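Local coordinates for gene 12 protein (PDB 3HC7), which hydrolyses the ester linkage between mycolic acids and the arabinogalactan–peptidoglycan layer of the mycobacterial wall, completing host lysis after holin action, at residues A126-P134 and D236-P246. Numbering follows the deposited sequence.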
loop_
_atom_site.group_PDB
_atom_site.type_symbol
_atom_site.label_atom_id
_atom_site.label_comp_id
_atom_site.label_asym_id
_atom_site.label_seq_id
_atom_site.Cartn_x
_atom_site.Cartn_y
_atom_site.Cartn_z
ATOM N N ALA A 126 -11.043 -5.049 -7.473
ATOM C CA ALA A 126 -9.979 -6.047 -7.314
ATOM C C ALA A 126 -9.705 -6.888 -8.566
ATOM O O ALA A 126 -10.590 -7.091 -9.399
ATOM C CB ALA A 126 -10.285 -6.956 -6.141
ATOM N N HIS A 127 -8.473 -7.388 -8.674
ATOM C CA HIS A 127 -8.064 -8.222 -9.801
ATOM C C HIS A 127 -7.401 -9.486 -9.292
ATOM O O HIS A 127 -6.739 -9.468 -8.254
ATOM C CB HIS A 127 -7.082 -7.482 -10.718
ATOM C CG HIS A 127 -7.653 -6.251 -11.351
ATOM N ND1 HIS A 127 -7.364 -4.981 -10.900
ATOM C CD2 HIS A 127 -8.488 -6.096 -12.407
ATOM C CE1 HIS A 127 -8.000 -4.095 -11.646
ATOM N NE2 HIS A 127 -8.691 -4.747 -12.566
ATOM N N SER A 128 -7.575 -10.582 -10.026
ATOM C CA SER A 128 -6.951 -11.847 -9.664
ATOM C C SER A 128 -5.482 -11.854 -10.065
ATOM O O SER A 128 -5.113 -11.273 -11.088
ATOM C CB SER A 128 -7.673 -13.012 -10.349
ATOM O OG SER A 128 -7.003 -14.237 -10.103
ATOM N N ASP A 129 -4.646 -12.502 -9.257
ATOM C CA ASP A 129 -3.244 -12.696 -9.623
ATOM C C ASP A 129 -3.010 -14.085 -10.219
ATOM O O ASP A 129 -1.884 -14.583 -10.244
ATOM C CB ASP A 129 -2.309 -12.438 -8.437
ATOM C CG ASP A 129 -2.547 -13.390 -7.279
ATOM O OD1 ASP A 129 -3.669 -13.911 -7.151
ATOM O OD2 ASP A 129 -1.609 -13.608 -6.488
ATOM N N GLU A 130 -4.084 -14.699 -10.705
ATOM C CA GLU A 130 -3.986 -15.936 -11.468
ATOM C C GLU A 130 -3.080 -16.919 -10.746
ATOM O O GLU A 130 -2.023 -17.300 -11.248
ATOM C CB GLU A 130 -3.462 -15.650 -12.881
ATOM C CG GLU A 130 -4.335 -14.682 -13.674
ATOM C CD GLU A 130 -3.702 -14.236 -14.984
ATOM O OE1 GLU A 130 -2.871 -14.984 -15.543
ATOM O OE2 GLU A 130 -4.042 -13.128 -15.455
ATOM N N TRP A 131 -3.507 -17.329 -9.560
ATOM C CA TRP A 131 -2.665 -18.117 -8.680
ATOM C C TRP A 131 -3.551 -18.997 -7.809
ATOM O O TRP A 131 -4.670 -19.330 -8.195
ATOM C CB TRP A 131 -1.795 -17.180 -7.838
ATOM C CG TRP A 131 -0.713 -17.847 -7.051
ATOM C CD1 TRP A 131 0.087 -18.873 -7.458
ATOM C CD2 TRP A 131 -0.289 -17.506 -5.725
ATOM N NE1 TRP A 131 0.973 -19.206 -6.458
ATOM C CE2 TRP A 131 0.762 -18.379 -5.386
ATOM C CE3 TRP A 131 -0.701 -16.548 -4.790
ATOM C CZ2 TRP A 131 1.408 -18.325 -4.148
ATOM C CZ3 TRP A 131 -0.061 -16.495 -3.563
ATOM C CH2 TRP A 131 0.982 -17.378 -3.252
ATOM N N ILE A 132 -3.062 -19.360 -6.629
ATOM C CA ILE A 132 -3.751 -20.343 -5.803
ATOM C C ILE A 132 -4.767 -19.724 -4.844
ATOM O O ILE A 132 -5.404 -20.433 -4.060
ATOM C CB ILE A 132 -2.746 -21.212 -5.017
ATOM C CG1 ILE A 132 -2.020 -20.386 -3.953
ATOM C CG2 ILE A 132 -1.746 -21.856 -5.970
ATOM C CD1 ILE A 132 -1.059 -21.207 -3.101
ATOM N N HIS A 133 -4.925 -18.407 -4.916
ATOM C CA HIS A 133 -5.852 -17.712 -4.030
ATOM C C HIS A 133 -6.991 -17.009 -4.763
ATOM O O HIS A 133 -6.784 -16.404 -5.815
ATOM C CB HIS A 133 -5.099 -16.728 -3.126
ATOM C CG HIS A 133 -4.372 -17.390 -2.000
ATOM N ND1 HIS A 133 -5.017 -17.864 -0.877
ATOM C CD2 HIS A 133 -3.060 -17.677 -1.828
ATOM C CE1 HIS A 133 -4.134 -18.409 -0.061
ATOM N NE2 HIS A 133 -2.938 -18.308 -0.614
ATOM N N PRO A 134 -8.202 -17.085 -4.190
ATOM C CA PRO A 134 -9.402 -16.467 -4.763
ATOM C C PRO A 134 -9.370 -14.949 -4.613
ATOM O O PRO A 134 -9.020 -14.444 -3.550
ATOM C CB PRO A 134 -10.532 -17.054 -3.919
ATOM C CG PRO A 134 -9.898 -17.402 -2.612
ATOM C CD PRO A 134 -8.454 -17.697 -2.873
ATOM N N ASP A 236 5.644 -19.907 1.163
ATOM C CA ASP A 236 5.449 -18.945 0.083
ATOM C C ASP A 236 4.056 -19.041 -0.535
ATOM O O ASP A 236 3.839 -18.596 -1.665
ATOM C CB ASP A 236 6.528 -19.113 -0.998
ATOM C CG ASP A 236 6.411 -20.429 -1.754
ATOM O OD1 ASP A 236 5.394 -21.134 -1.593
ATOM O OD2 ASP A 236 7.342 -20.759 -2.520
ATOM N N LYS A 237 3.115 -19.613 0.208
ATOM C CA LYS A 237 1.762 -19.795 -0.308
ATOM C C LYS A 237 0.673 -19.188 0.589
ATOM O O LYS A 237 -0.480 -19.611 0.546
ATOM C CB LYS A 237 1.495 -21.278 -0.576
ATOM C CG LYS A 237 2.550 -21.916 -1.473
ATOM C CD LYS A 237 2.082 -23.222 -2.083
ATOM C CE LYS A 237 3.182 -23.857 -2.925
ATOM N NZ LYS A 237 4.375 -24.201 -2.100
ATOM N N TRP A 238 1.044 -18.193 1.389
ATOM C CA TRP A 238 0.084 -17.476 2.221
ATOM C C TRP A 238 -0.769 -16.506 1.393
ATOM O O TRP A 238 -0.377 -16.113 0.293
ATOM C CB TRP A 238 0.817 -16.730 3.336
ATOM C CG TRP A 238 1.416 -17.649 4.350
ATOM C CD1 TRP A 238 2.350 -18.624 4.129
ATOM C CD2 TRP A 238 1.127 -17.682 5.754
ATOM N NE1 TRP A 238 2.654 -19.264 5.312
ATOM C CE2 TRP A 238 1.915 -18.703 6.321
ATOM C CE3 TRP A 238 0.270 -16.951 6.582
ATOM C CZ2 TRP A 238 1.878 -19.004 7.678
ATOM C CZ3 TRP A 238 0.236 -17.250 7.928
ATOM C CH2 TRP A 238 1.035 -18.267 8.463
ATOM N N PRO A 239 -1.946 -16.124 1.920
ATOM C CA PRO A 239 -2.881 -15.216 1.238
ATOM C C PRO A 239 -2.384 -13.767 1.121
ATOM O O PRO A 239 -2.840 -13.033 0.238
ATOM C CB PRO A 239 -4.123 -15.269 2.139
ATOM C CG PRO A 239 -3.585 -15.680 3.481
ATOM C CD PRO A 239 -2.554 -16.703 3.131
ATOM N N HIS A 240 -1.474 -13.356 1.999
ATOM C CA HIS A 240 -0.952 -11.993 1.945
ATOM C C HIS A 240 0.165 -11.876 0.909
ATOM O O HIS A 240 0.753 -10.811 0.744
ATOM C CB HIS A 240 -0.438 -11.558 3.321
ATOM C CG HIS A 240 0.647 -12.439 3.857
ATOM N ND1 HIS A 240 1.958 -12.029 3.957
ATOM C CD2 HIS A 240 0.619 -13.717 4.301
ATOM C CE1 HIS A 240 2.689 -13.011 4.454
ATOM N NE2 HIS A 240 1.900 -14.048 4.668
ATOM N N LEU A 241 0.458 -12.985 0.232
ATOM C CA LEU A 241 1.483 -13.031 -0.807
ATOM C C LEU A 241 0.799 -13.102 -2.167
ATOM O O LEU A 241 -0.351 -13.534 -2.264
ATOM C CB LEU A 241 2.399 -14.253 -0.615
ATOM C CG LEU A 241 3.035 -14.446 0.765
ATOM C CD1 LEU A 241 3.887 -15.709 0.798
ATOM C CD2 LEU A 241 3.857 -13.230 1.164
ATOM N N TYR A 242 1.500 -12.687 -3.218
ATOM C CA TYR A 242 0.904 -12.635 -4.553
ATOM C C TYR A 242 1.828 -13.131 -5.656
ATOM O O TYR A 242 3.046 -12.991 -5.577
ATOM C CB TYR A 242 0.431 -11.204 -4.876
ATOM C CG TYR A 242 -0.732 -10.761 -4.017
ATOM C CD1 TYR A 242 -2.036 -10.862 -4.480
ATOM C CD2 TYR A 242 -0.526 -10.272 -2.732
ATOM C CE1 TYR A 242 -3.099 -10.477 -3.698
ATOM C CE2 TYR A 242 -1.584 -9.884 -1.939
ATOM C CZ TYR A 242 -2.868 -9.990 -2.428
ATOM O OH TYR A 242 -3.928 -9.606 -1.644
ATOM N N ASN A 243 1.226 -13.721 -6.685
ATOM C CA ASN A 243 1.906 -13.990 -7.942
ATOM C C ASN A 243 1.992 -12.693 -8.753
ATOM O O ASN A 243 0.973 -12.056 -9.019
ATOM C CB ASN A 243 1.135 -15.052 -8.723
ATOM C CG ASN A 243 1.630 -15.206 -10.151
ATOM O OD1 ASN A 243 2.810 -15.012 -10.436
ATOM N ND2 ASN A 243 0.723 -15.558 -11.055
ATOM N N ARG A 244 3.204 -12.311 -9.148
ATOM C CA ARG A 244 3.449 -11.013 -9.782
ATOM C C ARG A 244 3.260 -10.977 -11.297
ATOM O O ARG A 244 3.295 -9.903 -11.900
ATOM C CB ARG A 244 4.872 -10.541 -9.474
ATOM C CG ARG A 244 5.948 -11.185 -10.352
ATOM C CD ARG A 244 7.336 -10.695 -9.966
ATOM N NE ARG A 244 8.380 -11.291 -10.790
ATOM C CZ ARG A 244 9.019 -12.419 -10.492
ATOM N NH1 ARG A 244 8.725 -13.084 -9.377
ATOM N NH2 ARG A 244 9.959 -12.882 -11.307
ATOM N N TYR A 245 3.079 -12.133 -11.920
ATOM C CA TYR A 245 3.122 -12.193 -13.381
ATOM C C TYR A 245 2.001 -11.444 -14.120
ATOM O O TYR A 245 2.278 -10.716 -15.073
ATOM C CB TYR A 245 3.314 -13.630 -13.876
ATOM C CG TYR A 245 4.720 -14.119 -13.604
ATOM C CD1 TYR A 245 5.800 -13.574 -14.284
ATOM C CD2 TYR A 245 4.970 -15.089 -12.648
ATOM C CE1 TYR A 245 7.089 -13.996 -14.035
ATOM C CE2 TYR A 245 6.261 -15.521 -12.390
ATOM C CZ TYR A 245 7.316 -14.969 -13.088
ATOM O OH TYR A 245 8.604 -15.391 -12.841
ATOM N N PRO A 246 0.743 -11.597 -13.677
ATOM C CA PRO A 246 -0.305 -10.788 -14.313
ATOM C C PRO A 246 0.033 -9.291 -14.280
ATOM O O PRO A 246 -0.301 -8.560 -15.223
ATOM C CB PRO A 246 -1.538 -11.079 -13.452
ATOM C CG PRO A 246 -1.279 -12.422 -12.867
ATOM C CD PRO A 246 0.203 -12.482 -12.632
#
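The loop that carries the active-site residue His-240 in this alpha/beta-hydrolase-like fold runs past segment 126-134, and Asn-243 and Asp-129 join the two. Carboxylate oxygen Asp-129 OD2 accepts from Asn-243 N at 2.8 Å, on its anti side; the other oxygen, OD1, bonds His-163. Asn-243 delivers its amide to segment 126-134 because chi1 (169°) swings CG away from the backbone N: ND2 donates to Asp-129 O at 2.9 Å, almost in line with the carbonyl, and to Glu-130 O from above that carbonyl's plane at 3.3 Å. Asn-243 OD1 accepts from Tyr-245 N, a capping bond that, with the two from ND2, holds the amide's rotation. The CB of Asn-243 lies over the five-membered ring of Trp-131, 4.2 Å from its centroid, a CH-pi contact, while the indole edge meets Asp-236 O and Leu-241 O. Farther along, His-133 NE2 donates to Lys-237 O at 3.0 Å, nearly straight at 170°, and Pro-239 CA sits over the imidazole face, 3.7 Å from its centroid. Tyr-242 OH is hydrogen-bonded with His-163 N and with Asp-166 OD2, an inferred active-site residue, and its ring stacks on His-163. Pro-246 of helix 245-251 meets Asp-129 O and touches Tyr-161 of edge strand 157-161.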